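Mandelate racemase / muconate lactonizing enzyme family protein (Agrobacterium tumefaciens, PDB 4DXK) belongs to the mandelate racemase subgroup of the enolase superfamily and probably acts as a lyase or isomerase, its physiological reaction not being firmly established. Local coordinates at residues 179-184 against 218-223; 228-233 against 258-263; 7-12 against 388-393. One frame throughout, in Å; residues are numbered along the deposited sequence. Where two conformers were deposited one is given.

Interaction 1 (179-184 against 218-223); sequences AAEKTR and HSMWQL. With PO4 (phosphate ion), chain B.
The backbones come closest where A180 meets M220, with 6.1 Å between their CA atoms: the end of helix 177-183 lies against the loop running from strand 212-216 to helix 223-232. R184 leaves the helix with positive phi in a Schellman motif, and Q222 takes the N-cap position of helix 223-232. A180 carries the contact on the helix side. Its methyl stands over one face of the W221 indole, whose CG is anti to the carbonyl carbon (chi1 -65°), CB 3.8 Å from the centroid of the six-membered ring, a CH-pi contact displaced toward CE2 and CZ2. A179 CB follows at 4.1 Å from W221 CH2, while M220 CB lies 3.7 Å from A180 CB. This is the C-terminal mouth of the enolase-type barrel: E216, a sodium ligand at the end of strand 212-216, accepts a bond from the backbone N of H218. H218 NE2 also makes a weak hydrogen bond to phosphate O4 (3.3 Å), an ion probably from the crystallisation liquor that K172 and H318 hold as well. No direct hydrogen bond joins the segments; instead one water donates to R184 O at 2.8 Å and M220 O at 2.9 Å, and accepts from Q222 NE2.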
ATOM      1  N   ALA A 179       7.708 -32.551 -17.893  1.00 13.06           N
ATOM      2  CA  ALA A 179       8.074 -31.348 -18.619  1.00 13.17           C
ATOM      3  C   ALA A 179       8.961 -30.431 -17.772  1.00 13.09           C
ATOM      4  O   ALA A 179       9.919 -29.841 -18.285  1.00 12.83           O
ATOM      5  CB  ALA A 179       6.837 -30.618 -19.075  1.00 13.39           C
ATOM      6  N   ALA A 180       8.654 -30.307 -16.482  1.00 11.71           N
ATOM      7  CA  ALA A 180       9.448 -29.452 -15.606  1.00 11.48           C
ATOM      8  C   ALA A 180      10.894 -29.925 -15.548  1.00 13.07           C
ATOM      9  O   ALA A 180      11.822 -29.120 -15.611  1.00 14.03           O
ATOM     10  CB  ALA A 180       8.856 -29.407 -14.213  1.00 12.37           C
ATOM     11  N   GLU A 181      11.086 -31.233 -15.411  1.00 14.64           N
ATOM     12  CA  GLU A 181      12.429 -31.786 -15.313  1.00 17.39           C
ATOM     13  C   GLU A 181      13.269 -31.448 -16.544  1.00 18.12           C
ATOM     14  O   GLU A 181      14.473 -31.204 -16.436  1.00 21.08           O
ATOM     15  CB  GLU A 181      12.364 -33.298 -15.083  1.00 21.40           C
ATOM     16  CG  GLU A 181      11.917 -33.665 -13.676  1.00 26.98           C
ATOM     17  CD  GLU A 181      11.189 -34.998 -13.595  1.00 40.56           C
ATOM     18  OE1 GLU A 181      11.114 -35.708 -14.619  1.00 42.18           O
ATOM     19  OE2 GLU A 181      10.685 -35.330 -12.500  1.00 39.10           O
ATOM     20  N   LYS A 182      12.638 -31.440 -17.715  0.55 14.93           N
ATOM     21  CA  LYS A 182      13.345 -31.161 -18.967  0.55 18.93           C
ATOM     22  C   LYS A 182      14.042 -29.802 -18.990  0.55 15.68           C
ATOM     23  O   LYS A 182      15.121 -29.658 -19.566  0.55 18.15           O
ATOM     24  CB  LYS A 182      12.389 -31.241 -20.157  0.55 15.19           C
ATOM     25  CG  LYS A 182      11.901 -32.632 -20.496  0.55 22.16           C
ATOM     26  CD  LYS A 182      10.816 -32.591 -21.562  0.55 28.22           C
ATOM     27  CE  LYS A 182      11.201 -31.688 -22.721  0.55 30.94           C
ATOM     28  NZ  LYS A 182      10.441 -32.014 -23.964  0.55 35.58           N
ATOM     29  N   THR A 183      13.417 -28.803 -18.380  1.00 14.19           N
ATOM     30  CA  THR A 183      13.925 -27.434 -18.460  1.00 13.55           C
ATOM     31  C   THR A 183      14.225 -26.825 -17.088  1.00 13.23           C
ATOM     32  O   THR A 183      14.406 -25.609 -16.970  1.00 12.78           O
ATOM     33  CB  THR A 183      12.902 -26.519 -19.161  1.00 12.98           C
ATOM     34  OG1 THR A 183      11.713 -26.454 -18.359  1.00 12.96           O
ATOM     35  CG2 THR A 183      12.556 -27.046 -20.565  1.00 15.96           C
ATOM     36  N   ARG A 184      14.268 -27.667 -16.058  0.75 12.21           N
ATOM     37  CA  ARG A 184      14.392 -27.207 -14.674  0.75 13.37           C
ATOM     38  C   ARG A 184      13.313 -26.161 -14.353  0.75 12.74           C
ATOM     39  O   ARG A 184      13.565 -25.204 -13.610  0.75 13.49           O
ATOM     40  CB  ARG A 184      15.803 -26.662 -14.372  0.75 15.80           C
ATOM     41  CG  ARG A 184      16.978 -27.576 -14.767  0.75 17.40           C
ATOM     42  CD  ARG A 184      16.985 -28.930 -14.058  0.75 21.41           C
ATOM     43  NE  ARG A 184      17.223 -28.850 -12.611  0.75 25.86           N
ATOM     44  CZ  ARG A 184      18.424 -28.851 -12.029  0.75 28.85           C
ATOM     45  NH1 ARG A 184      18.514 -28.789 -10.705  0.75 22.48           N
ATOM     46  NH2 ARG A 184      19.536 -28.906 -12.757  0.75 21.03           N
ATOM     47  N   HIS A 218       4.604 -29.924  -7.321  1.00 10.32           N
ATOM     48  CA  HIS A 218       5.831 -30.256  -6.590  1.00 10.12           C
ATOM     49  C   HIS A 218       6.874 -29.138  -6.594  1.00 10.28           C
ATOM     50  O   HIS A 218       8.072 -29.403  -6.538  1.00 10.57           O
ATOM     51  CB  HIS A 218       6.440 -31.549  -7.138  1.00 11.17           C
ATOM     52  CG  HIS A 218       5.652 -32.774  -6.794  1.00 12.32           C
ATOM     53  ND1 HIS A 218       5.278 -33.707  -7.736  1.00 13.06           N
ATOM     54  CD2 HIS A 218       5.173 -33.218  -5.609  1.00 12.78           C
ATOM     55  CE1 HIS A 218       4.611 -34.685  -7.143  1.00 14.65           C
ATOM     56  NE2 HIS A 218       4.532 -34.410  -5.854  1.00 14.65           N
ATOM     57  N   SER A 219       6.416 -27.889  -6.646  1.00  8.90           N
ATOM     58  CA  SER A 219       7.297 -26.713  -6.611  1.00  8.93           C
ATOM     59  C   SER A 219       8.353 -26.698  -7.708  1.00 10.23           C
ATOM     60  O   SER A 219       9.427 -26.127  -7.526  1.00 11.45           O
ATOM     61  CB  SER A 219       7.967 -26.555  -5.241  1.00 10.63           C
ATOM     62  OG  SER A 219       6.990 -26.154  -4.292  1.00 13.25           O
ATOM     63  N   MET A 220       8.035 -27.295  -8.852  0.55  9.32           N
ATOM     64  CA  MET A 220       9.047 -27.495  -9.887  0.55 10.06           C
ATOM     65  C   MET A 220       9.165 -26.380 -10.926  0.55  9.86           C
ATOM     66  O   MET A 220      10.074 -26.411 -11.752  0.55 14.62           O
ATOM     67  CB  MET A 220       8.830 -28.841 -10.577  0.55 11.25           C
ATOM     68  CG  MET A 220       8.826 -30.006  -9.597  0.55 14.00           C
ATOM     69  SD  MET A 220       8.641 -31.614 -10.378  0.55 17.94           S
ATOM     70  CE  MET A 220      10.138 -31.671 -11.350  0.55 16.94           C
ATOM     71  N   TRP A 221       8.279 -25.390 -10.879  1.00  8.83           N
ATOM     72  CA  TRP A 221       8.233 -24.349 -11.909  1.00  8.97           C
ATOM     73  C   TRP A 221       8.643 -22.976 -11.412  1.00  8.21           C
ATOM     74  O   TRP A 221       8.380 -22.614 -10.261  1.00  8.82           O
ATOM     75  CB  TRP A 221       6.815 -24.263 -12.485  1.00  9.46           C
ATOM     76  CG  TRP A 221       6.441 -25.503 -13.209  1.00  8.77           C
ATOM     77  CD1 TRP A 221       5.729 -26.560 -12.724  1.00  8.99           C
ATOM     78  CD2 TRP A 221       6.806 -25.841 -14.543  1.00  9.15           C
ATOM     79  NE1 TRP A 221       5.610 -27.539 -13.693  1.00 10.07           N
ATOM     80  CE2 TRP A 221       6.277 -27.117 -14.816  1.00  9.77           C
ATOM     81  CE3 TRP A 221       7.549 -25.193 -15.534  1.00 11.03           C
ATOM     82  CZ2 TRP A 221       6.445 -27.744 -16.049  1.00 10.35           C
ATOM     83  CZ3 TRP A 221       7.718 -25.818 -16.749  1.00 10.32           C
ATOM     84  CH2 TRP A 221       7.174 -27.083 -16.996  1.00 10.91           C
ATOM     85  N   GLN A 222       9.276 -22.205 -12.296  1.00  8.53           N
ATOM     86  CA  GLN A 222       9.456 -20.777 -12.092  1.00  8.73           C
ATOM     87  C   GLN A 222       8.132 -20.042 -12.338  1.00  8.18           C
ATOM     88  O   GLN A 222       7.162 -20.638 -12.808  1.00  8.69           O
ATOM     89  CB  GLN A 222      10.583 -20.238 -12.977  1.00  8.67           C
ATOM     90  CG  GLN A 222      11.927 -20.907 -12.703  1.00  8.86           C
ATOM     91  CD  GLN A 222      12.386 -20.672 -11.287  1.00  9.10           C
ATOM     92  OE1 GLN A 222      12.540 -19.529 -10.858  1.00 10.87           O
ATOM     93  NE2 GLN A 222      12.588 -21.748 -10.538  1.00 11.41           N
ATOM     94  N   LEU A 223       8.084 -18.753 -12.020  1.00  7.76           N
ATOM     95  CA  LEU A 223       6.811 -18.026 -11.986  1.00  8.36           C
ATOM     96  C   LEU A 223       6.114 -17.922 -13.332  1.00  8.45           C
ATOM     97  O   LEU A 223       4.903 -18.152 -13.424  1.00  9.21           O
ATOM     98  CB  LEU A 223       6.993 -16.634 -11.389  1.00  9.51           C
ATOM     99  CG  LEU A 223       5.718 -15.788 -11.347  1.00  8.71           C
ATOM    100  CD1 LEU A 223       4.678 -16.395 -10.420  1.00 10.07           C
ATOM    101  CD2 LEU A 223       6.038 -14.363 -10.921  1.00 12.93           C
TER
HETATM  102  P   PO4 B 501       1.565 -35.553  -2.615  0.57 15.38           P
HETATM  103  O1  PO4 B 501       1.130 -34.197  -2.083  0.57 13.67           O
HETATM  104  O2  PO4 B 501       2.785 -36.038  -1.868  0.57 15.68           O
HETATM  105  O3  PO4 B 501       0.500 -36.605  -2.462  0.57 16.70           O
HETATM  106  O4  PO4 B 501       1.909 -35.422  -4.086  0.57 15.96           O
HETATM  107  O   HOH W   1      12.155 -24.383 -11.371  1.00 18.51           O

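Interaction 2 (228-233 against 258-263); sequences QIAKAL and AVSPAP
A230 and K231, near the end of helix 223-232, rest against V259, S260 and P261 in a small contact without a direct hydrogen bond, which joins one outer helix of the barrel to the turn between helix 253-259 and strand 264-266. It buries 215 Å² in all, and the backbones draw closest at A230 and S260, with CA atoms 5.2 Å apart. P261 makes the tightest approach. Its ring reaches the carbonyl end of the helix, with CD 3.1 Å and CG 3.3 Å from A230 O; that oxygen also accepts the backbone N-H of L233. The methyl of A230 faces the turn, and its CB stands 4.1 Å from S260 CA. Further out, K231 and V259 slant across one another, K231 CG lying 4.1 Å from V259 CB, and K231 goes on to pack against P261 of the second subunit. In the barrel, strand 240-242, helix 253-259 and strand 264-266 form a beta-alpha-beta unit, and the contact lies at the N-terminal end of the strands, away from the end that carries the sodium ligands. H241 of strand 240-242 backs the turn, touched by S260, P261 and A262 and also by L233, whose side chain continues to L197 and F200 of helix 190-207. Within the turn, S260 turns its hydroxyl anti to its own backbone N (chi1 -177°) and donates to A262 O at 2.7 Å; the bond lies in the carbonyl plane, on a lone pair. P263, where the chain enters the strand, packs on L224 of the fourth subunit.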
ATOM      1  N   GLN A 228       1.596 -19.513 -16.992  1.00  9.61           N
ATOM      2  CA  GLN A 228       1.181 -19.988 -18.308  1.00 10.92           C
ATOM      3  C   GLN A 228       0.374 -21.284 -18.188  1.00 10.46           C
ATOM      4  O   GLN A 228      -0.686 -21.438 -18.804  1.00 12.03           O
ATOM      5  CB  GLN A 228       2.435 -20.221 -19.150  1.00 11.29           C
ATOM      6  CG  GLN A 228       2.185 -20.723 -20.556  1.00 13.67           C
ATOM      7  CD  GLN A 228       3.480 -21.028 -21.278  1.00 13.28           C
ATOM      8  OE1 GLN A 228       4.568 -20.778 -20.762  1.00 14.43           O
ATOM      9  NE2 GLN A 228       3.369 -21.566 -22.485  1.00 17.20           N
ATOM     10  N   ILE A 229       0.883 -22.214 -17.388  1.00 10.23           N
ATOM     11  CA  ILE A 229       0.202 -23.482 -17.145  1.00 10.26           C
ATOM     12  C   ILE A 229      -1.136 -23.272 -16.436  1.00  9.95           C
ATOM     13  O   ILE A 229      -2.150 -23.883 -16.805  1.00 10.68           O
ATOM     14  CB  ILE A 229       1.101 -24.451 -16.339  1.00  9.31           C
ATOM     15  CG1 ILE A 229       2.330 -24.861 -17.158  1.00 10.38           C
ATOM     16  CG2 ILE A 229       0.306 -25.665 -15.864  1.00 11.64           C
ATOM     17  CD1 ILE A 229       3.419 -25.522 -16.334  1.00 11.83           C
ATOM     18  N   ALA A 230      -1.138 -22.404 -15.425  1.00  9.68           N
ATOM     19  CA  ALA A 230      -2.354 -22.120 -14.667  1.00  9.74           C
ATOM     20  C   ALA A 230      -3.465 -21.653 -15.603  1.00 10.16           C
ATOM     21  O   ALA A 230      -4.592 -22.150 -15.536  1.00 11.16           O
ATOM     22  CB  ALA A 230      -2.092 -21.075 -13.597  1.00 11.00           C
ATOM     23  N   LYS A 231      -3.153 -20.691 -16.464  1.00 10.78           N
ATOM     24  CA  LYS A 231      -4.148 -20.182 -17.410  1.00 11.32           C
ATOM     25  C   LYS A 231      -4.656 -21.285 -18.334  1.00 11.99           C
ATOM     26  O   LYS A 231      -5.864 -21.389 -18.598  1.00 12.24           O
ATOM     27  CB  LYS A 231      -3.581 -19.025 -18.232  1.00 13.36           C
ATOM     28  CG  LYS A 231      -3.265 -17.796 -17.401  1.00 15.25           C
ATOM     29  CD  LYS A 231      -3.011 -16.566 -18.261  1.00 26.53           C
ATOM     30  CE  LYS A 231      -1.802 -16.743 -19.153  1.00 33.50           C
ATOM     31  NZ  LYS A 231      -1.669 -15.623 -20.141  1.00 31.87           N
ATOM     32  N   ALA A 232      -3.745 -22.131 -18.801  1.00 11.13           N
ATOM     33  CA  ALA A 232      -4.108 -23.210 -19.714  1.00 11.99           C
ATOM     34  C   ALA A 232      -5.026 -24.248 -19.065  1.00 12.24           C
ATOM     35  O   ALA A 232      -5.727 -24.987 -19.766  1.00 12.78           O
ATOM     36  CB  ALA A 232      -2.853 -23.882 -20.260  1.00 13.09           C
ATOM     37  N   LEU A 233      -5.022 -24.318 -17.738  1.00 11.67           N
ATOM     38  CA  LEU A 233      -5.853 -25.293 -17.035  1.00 11.13           C
ATOM     39  C   LEU A 233      -7.297 -24.843 -16.861  1.00 11.64           C
ATOM     40  O   LEU A 233      -8.141 -25.634 -16.435  1.00 12.45           O
ATOM     41  CB  LEU A 233      -5.248 -25.632 -15.671  1.00 11.87           C
ATOM     42  CG  LEU A 233      -4.062 -26.591 -15.747  1.00 10.64           C
ATOM     43  CD1 LEU A 233      -3.233 -26.543 -14.479  1.00 11.41           C
ATOM     44  CD2 LEU A 233      -4.551 -28.014 -16.009  1.00 12.71           C
ATOM     45  N   ALA A 258      -3.297 -13.979  -9.179  1.00 15.57           N
ATOM     46  CA  ALA A 258      -3.952 -13.013 -10.059  1.00 18.53           C
ATOM     47  C   ALA A 258      -4.439 -13.641 -11.361  1.00 19.19           C
ATOM     48  O   ALA A 258      -5.370 -13.127 -11.991  1.00 22.82           O
ATOM     49  CB  ALA A 258      -3.020 -11.849 -10.354  1.00 22.52           C
ATOM     50  N   VAL A 259      -3.808 -14.734 -11.780  1.00 13.66           N
ATOM     51  CA  VAL A 259      -4.190 -15.371 -13.035  1.00 13.79           C
ATOM     52  C   VAL A 259      -4.712 -16.801 -12.884  1.00 13.32           C
ATOM     53  O   VAL A 259      -5.266 -17.353 -13.830  1.00 14.62           O
ATOM     54  CB  VAL A 259      -3.034 -15.380 -14.057  1.00 16.92           C
ATOM     55  CG1 VAL A 259      -2.546 -13.968 -14.331  1.00 22.49           C
ATOM     56  CG2 VAL A 259      -1.891 -16.257 -13.574  1.00 18.85           C
ATOM     57  N   SER A 260      -4.542 -17.412 -11.716  1.00 12.41           N
ATOM     58  CA  SER A 260      -4.906 -18.819 -11.564  1.00 11.95           C
ATOM     59  C   SER A 260      -6.413 -19.030 -11.475  1.00 11.69           C
ATOM     60  O   SER A 260      -7.095 -18.343 -10.721  1.00 12.88           O
ATOM     61  CB  SER A 260      -4.231 -19.428 -10.341  1.00 12.12           C
ATOM     62  OG  SER A 260      -4.538 -20.812 -10.253  1.00 11.15           O
ATOM     63  N   PRO A 261      -6.943 -19.995 -12.242  1.00 11.59           N
ATOM     64  CA  PRO A 261      -8.378 -20.295 -12.182  1.00 11.11           C
ATOM     65  C   PRO A 261      -8.751 -21.160 -10.984  1.00 12.75           C
ATOM     66  O   PRO A 261      -9.935 -21.428 -10.774  1.00 14.29           O
ATOM     67  CB  PRO A 261      -8.615 -21.080 -13.476  1.00 11.76           C
ATOM     68  CG  PRO A 261      -7.316 -21.796 -13.697  1.00 12.03           C
ATOM     69  CD  PRO A 261      -6.260 -20.782 -13.283  1.00 11.61           C
ATOM     70  N   ALA A 262      -7.756 -21.599 -10.216  1.00 11.49           N
ATOM     71  CA  ALA A 262      -7.993 -22.416  -9.029  1.00 10.72           C
ATOM     72  C   ALA A 262      -7.200 -21.826  -7.872  1.00 11.13           C
ATOM     73  O   ALA A 262      -6.143 -21.220  -8.093  1.00 10.71           O
ATOM     74  CB  ALA A 262      -7.550 -23.849  -9.284  1.00 13.12           C
ATOM     75  N   PRO A 263      -7.679 -22.026  -6.634  1.00  9.62           N
ATOM     76  CA  PRO A 263      -6.912 -21.545  -5.485  1.00  9.27           C
ATOM     77  C   PRO A 263      -5.569 -22.248  -5.381  1.00  9.55           C
ATOM     78  O   PRO A 263      -5.413 -23.411  -5.794  1.00  9.97           O
ATOM     79  CB  PRO A 263      -7.790 -21.919  -4.285  1.00 11.63           C
ATOM     80  CG  PRO A 263      -8.667 -23.024  -4.779  1.00 13.93           C
ATOM     81  CD  PRO A 263      -8.924 -22.699  -6.226  1.00 11.53           C
TER

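Interaction 3 (7-12 against 388-393); sequences ETVRVA and FTVSRR
E7 carries CG anti to its backbone N (chi1 171°), while R392 holds CG anti to its carbonyl carbon (chi1 -57°), and from these starts the two extended side chains slant across each other to meet in a salt bridge. R392 NH1 donates to E7 OE2 at 2.8 Å on the syn side of the carboxylate; the donor stands out of the carboxylate plane, and the two flat groups are turned 46° apart. Each charge has a second partner: E385 takes NH2 of R392, and H23 bonds OE1 of E7. V9 runs beside R392, with CG2 3.6 Å from NH1 and CG1 over one face of the guanidinium. Beneath these side chains, strands 3-11 and 390-396 pair antiparallel. T8 with R393 and R10 with S391 are hydrogen-bonded pairs, as in T8 N to R393 O at 2.8 Å and R10 N to S391 O at 2.9 Å; V9 with R392 and V11 with V390 are the non-hydrogen-bonded pairs between and beyond them. As in other members of the enolase superfamily, the C-terminal part of the chain returns from the barrel to the capping domain; here it adds strand 390-396 to the N-terminal antiparallel sheet, as the outermost strand within the chain. Past the last pair, A12 N still reaches T389 O at 3.0 Å. On the face with V9 and R392, V11 CG1 touches F388 CB at 3.6 Å and V390 CG2 at 4.0 Å. On the other face, T8 OG1 lies 3.5 Å from R393 CB and is hydrogen-bonded to E42 and H46 of helix 38-53; E42 also forms a salt bridge with R10 NE.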
ATOM      1  N   GLU A   7      14.050 -43.678  21.359  1.00 10.24           N
ATOM      2  CA  GLU A   7      14.373 -44.786  20.475  1.00 11.96           C
ATOM      3  C   GLU A   7      14.033 -44.367  19.052  1.00 12.93           C
ATOM      4  O   GLU A   7      12.957 -43.816  18.805  1.00 14.82           O
ATOM      5  CB  GLU A   7      13.565 -46.020  20.883  1.00 12.08           C
ATOM      6  CG  GLU A   7      13.659 -47.186  19.913  1.00 14.62           C
ATOM      7  CD  GLU A   7      12.774 -48.353  20.316  1.00 17.37           C
ATOM      8  OE1 GLU A   7      11.935 -48.202  21.233  1.00 17.25           O
ATOM      9  OE2 GLU A   7      12.912 -49.433  19.712  1.00 16.77           O
ATOM     10  N   THR A   8      14.943 -44.605  18.119  1.00  9.92           N
ATOM     11  CA  THR A   8      14.628 -44.419  16.713  1.00 10.18           C
ATOM     12  C   THR A   8      14.624 -45.766  16.010  1.00  9.87           C
ATOM     13  O   THR A   8      15.410 -46.656  16.349  1.00 10.75           O
ATOM     14  CB  THR A   8      15.618 -43.477  16.030  1.00  9.71           C
ATOM     15  OG1 THR A   8      16.955 -43.882  16.351  1.00 10.89           O
ATOM     16  CG2 THR A   8      15.395 -42.040  16.494  1.00 11.13           C
ATOM     17  N   VAL A   9      13.739 -45.911  15.027  1.00 10.15           N
ATOM     18  CA  VAL A   9      13.576 -47.156  14.288  1.00 10.64           C
ATOM     19  C   VAL A   9      13.550 -46.841  12.803  1.00 10.17           C
ATOM     20  O   VAL A   9      12.848 -45.919  12.366  1.00 10.58           O
ATOM     21  CB  VAL A   9      12.258 -47.864  14.667  1.00 11.35           C
ATOM     22  CG1 VAL A   9      12.124 -49.193  13.934  1.00 14.16           C
ATOM     23  CG2 VAL A   9      12.176 -48.079  16.166  1.00 14.74           C
ATOM     24  N   ARG A  10      14.320 -47.611  12.040  1.00 10.97           N
ATOM     25  CA  ARG A  10      14.308 -47.538  10.586  1.00 10.33           C
ATOM     26  C   ARG A  10      14.144 -48.938  10.014  1.00 12.47           C
ATOM     27  O   ARG A  10      14.472 -49.932  10.673  1.00 13.08           O
ATOM     28  CB  ARG A  10      15.595 -46.909  10.038  1.00 11.70           C
ATOM     29  CG  ARG A  10      15.723 -45.428  10.362  1.00 12.09           C
ATOM     30  CD  ARG A  10      16.926 -44.766   9.695  1.00 16.43           C
ATOM     31  NE  ARG A  10      18.198 -45.224  10.248  1.00 16.23           N
ATOM     32  CZ  ARG A  10      19.030 -46.055   9.632  1.00 19.31           C
ATOM     33  NH1 ARG A  10      18.733 -46.528   8.428  1.00 21.43           N
ATOM     34  NH2 ARG A  10      20.162 -46.414  10.221  1.00 24.17           N
ATOM     35  N   VAL A  11      13.646 -49.011   8.784  1.00 12.24           N
ATOM     36  CA  VAL A  11      13.551 -50.279   8.068  1.00 14.99           C
ATOM     37  C   VAL A  11      14.163 -50.151   6.677  1.00 15.34           C
ATOM     38  O   VAL A  11      13.911 -49.182   5.955  1.00 15.08           O
ATOM     39  CB  VAL A  11      12.097 -50.803   7.988  1.00 17.32           C
ATOM     40  CG1 VAL A  11      11.567 -51.110   9.377  1.00 19.12           C
ATOM     41  CG2 VAL A  11      11.188 -49.808   7.279  1.00 18.75           C
ATOM     42  N   ALA A  12      14.979 -51.130   6.300  1.00 15.87           N
ATOM     43  CA  ALA A  12      15.734 -51.040   5.055  1.00 16.00           C
ATOM     44  C   ALA A  12      14.824 -51.047   3.835  1.00 16.00           C
ATOM     45  O   ALA A  12      15.187 -50.529   2.778  1.00 20.40           O
ATOM     46  CB  ALA A  12      16.749 -52.174   4.966  1.00 19.12           C
ATOM     47  N   PHE A 388      10.500 -56.957   8.316  1.00 21.98           N
ATOM     48  CA  PHE A 388      11.391 -55.891   7.874  1.00 21.18           C
ATOM     49  C   PHE A 388      12.820 -56.094   8.370  1.00 19.22           C
ATOM     50  O   PHE A 388      13.077 -56.876   9.288  1.00 19.99           O
ATOM     51  CB  PHE A 388      10.868 -54.525   8.345  1.00 20.43           C
ATOM     52  CG  PHE A 388       9.523 -54.161   7.783  1.00 20.40           C
ATOM     53  CD1 PHE A 388       9.419 -53.532   6.552  1.00 24.34           C
ATOM     54  CD2 PHE A 388       8.360 -54.446   8.486  1.00 19.44           C
ATOM     55  CE1 PHE A 388       8.181 -53.199   6.027  1.00 33.05           C
ATOM     56  CE2 PHE A 388       7.121 -54.119   7.971  1.00 25.62           C
ATOM     57  CZ  PHE A 388       7.031 -53.496   6.735  1.00 25.27           C
ATOM     58  N   THR A 389      13.752 -55.382   7.745  1.00 17.83           N
ATOM     59  CA  THR A 389      15.128 -55.351   8.210  1.00 18.75           C
ATOM     60  C   THR A 389      15.259 -54.110   9.080  1.00 16.01           C
ATOM     61  O   THR A 389      15.394 -52.986   8.577  1.00 15.95           O
ATOM     62  CB  THR A 389      16.104 -55.282   7.040  1.00 17.29           C
ATOM     63  OG1 THR A 389      15.846 -56.367   6.140  1.00 22.19           O
ATOM     64  CG2 THR A 389      17.539 -55.370   7.538  1.00 23.37           C
ATOM     65  N   VAL A 390      15.179 -54.320  10.390  1.00 16.60           N
ATOM     66  CA  VAL A 390      15.006 -53.234  11.343  1.00 15.09           C
ATOM     67  C   VAL A 390      16.322 -52.799  11.974  1.00 16.76           C
ATOM     68  O   VAL A 390      17.150 -53.637  12.346  1.00 19.03           O
ATOM     69  CB  VAL A 390      14.045 -53.683  12.464  1.00 17.24           C
ATOM     70  CG1 VAL A 390      13.891 -52.601  13.534  1.00 16.39           C
ATOM     71  CG2 VAL A 390      12.695 -54.068  11.881  1.00 21.43           C
ATOM     72  N   SER A 391      16.523 -51.490  12.085  0.53 13.97           N
ATOM     73  CA  SER A 391      17.639 -50.959  12.855  0.53 13.86           C
ATOM     74  C   SER A 391      17.087 -50.015  13.911  0.53 12.63           C
ATOM     75  O   SER A 391      16.158 -49.252  13.648  0.53 14.07           O
ATOM     76  CB  SER A 391      18.634 -50.230  11.954  0.53 15.56           C
ATOM     77  OG  SER A 391      18.009 -49.167  11.258  0.53 18.94           O
ATOM     78  N   ARG A 392      17.652 -50.077  15.109  1.00 13.59           N
ATOM     79  CA  ARG A 392      17.202 -49.244  16.216  1.00 14.69           C
ATOM     80  C   ARG A 392      18.382 -48.573  16.882  1.00 14.35           C
ATOM     81  O   ARG A 392      19.474 -49.148  16.949  1.00 16.96           O
ATOM     82  CB  ARG A 392      16.457 -50.072  17.263  1.00 17.29           C
ATOM     83  CG  ARG A 392      15.255 -50.837  16.746  1.00 17.35           C
ATOM     84  CD  ARG A 392      14.572 -51.600  17.878  1.00 22.47           C
ATOM     85  NE  ARG A 392      13.576 -52.549  17.384  1.00 20.85           N
ATOM     86  CZ  ARG A 392      12.261 -52.343  17.397  1.00 21.13           C
ATOM     87  NH1 ARG A 392      11.754 -51.223  17.895  1.00 20.81           N
ATOM     88  NH2 ARG A 392      11.443 -53.270  16.918  1.00 24.09           N
ATOM     89  N   ARG A 393      18.162 -47.365  17.385  1.00 13.66           N
ATOM     90  CA  ARG A 393      19.157 -46.675  18.192  1.00 13.51           C
ATOM     91  C   ARG A 393      18.473 -46.056  19.401  1.00 12.42           C
ATOM     92  O   ARG A 393      17.339 -45.574  19.308  1.00 11.29           O
ATOM     93  CB  ARG A 393      19.877 -45.601  17.386  1.00 14.34           C
ATOM     94  CG  ARG A 393      20.981 -44.934  18.172  1.00 21.39           C
ATOM     95  CD  ARG A 393      21.766 -43.937  17.347  1.00 25.07           C
ATOM     96  NE  ARG A 393      22.628 -43.148  18.218  1.00 22.51           N
ATOM     97  CZ  ARG A 393      23.241 -42.031  17.851  1.00 24.06           C
ATOM     98  NH1 ARG A 393      23.079 -41.556  16.621  1.00 22.50           N
ATOM     99  NH2 ARG A 393      24.002 -41.381  18.720  1.00 27.02           N
TER

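Overall arrangement
From the N terminus, the chain first lays down strand 3-11, but its partner in interaction 3 arrives only near the C terminus, so residues 7-12 and 388-393 close a loop around nearly the whole protein. Interactions 1 and 2 are nested inside it and follow in series: 179-184 with 218-223 closes before 228-233 with 258-263 opens. These two belong to the barrel and meet through W221 CE2 and I229 CD1, 3.6 Å apart, linking the loop at the metal-binding end to helix 223-232. Interaction 3 joins the first strand of the capping domain to the last strand of the chain; its centre lies about 35 Å from that of interaction 1 and 44 Å from that of interaction 2.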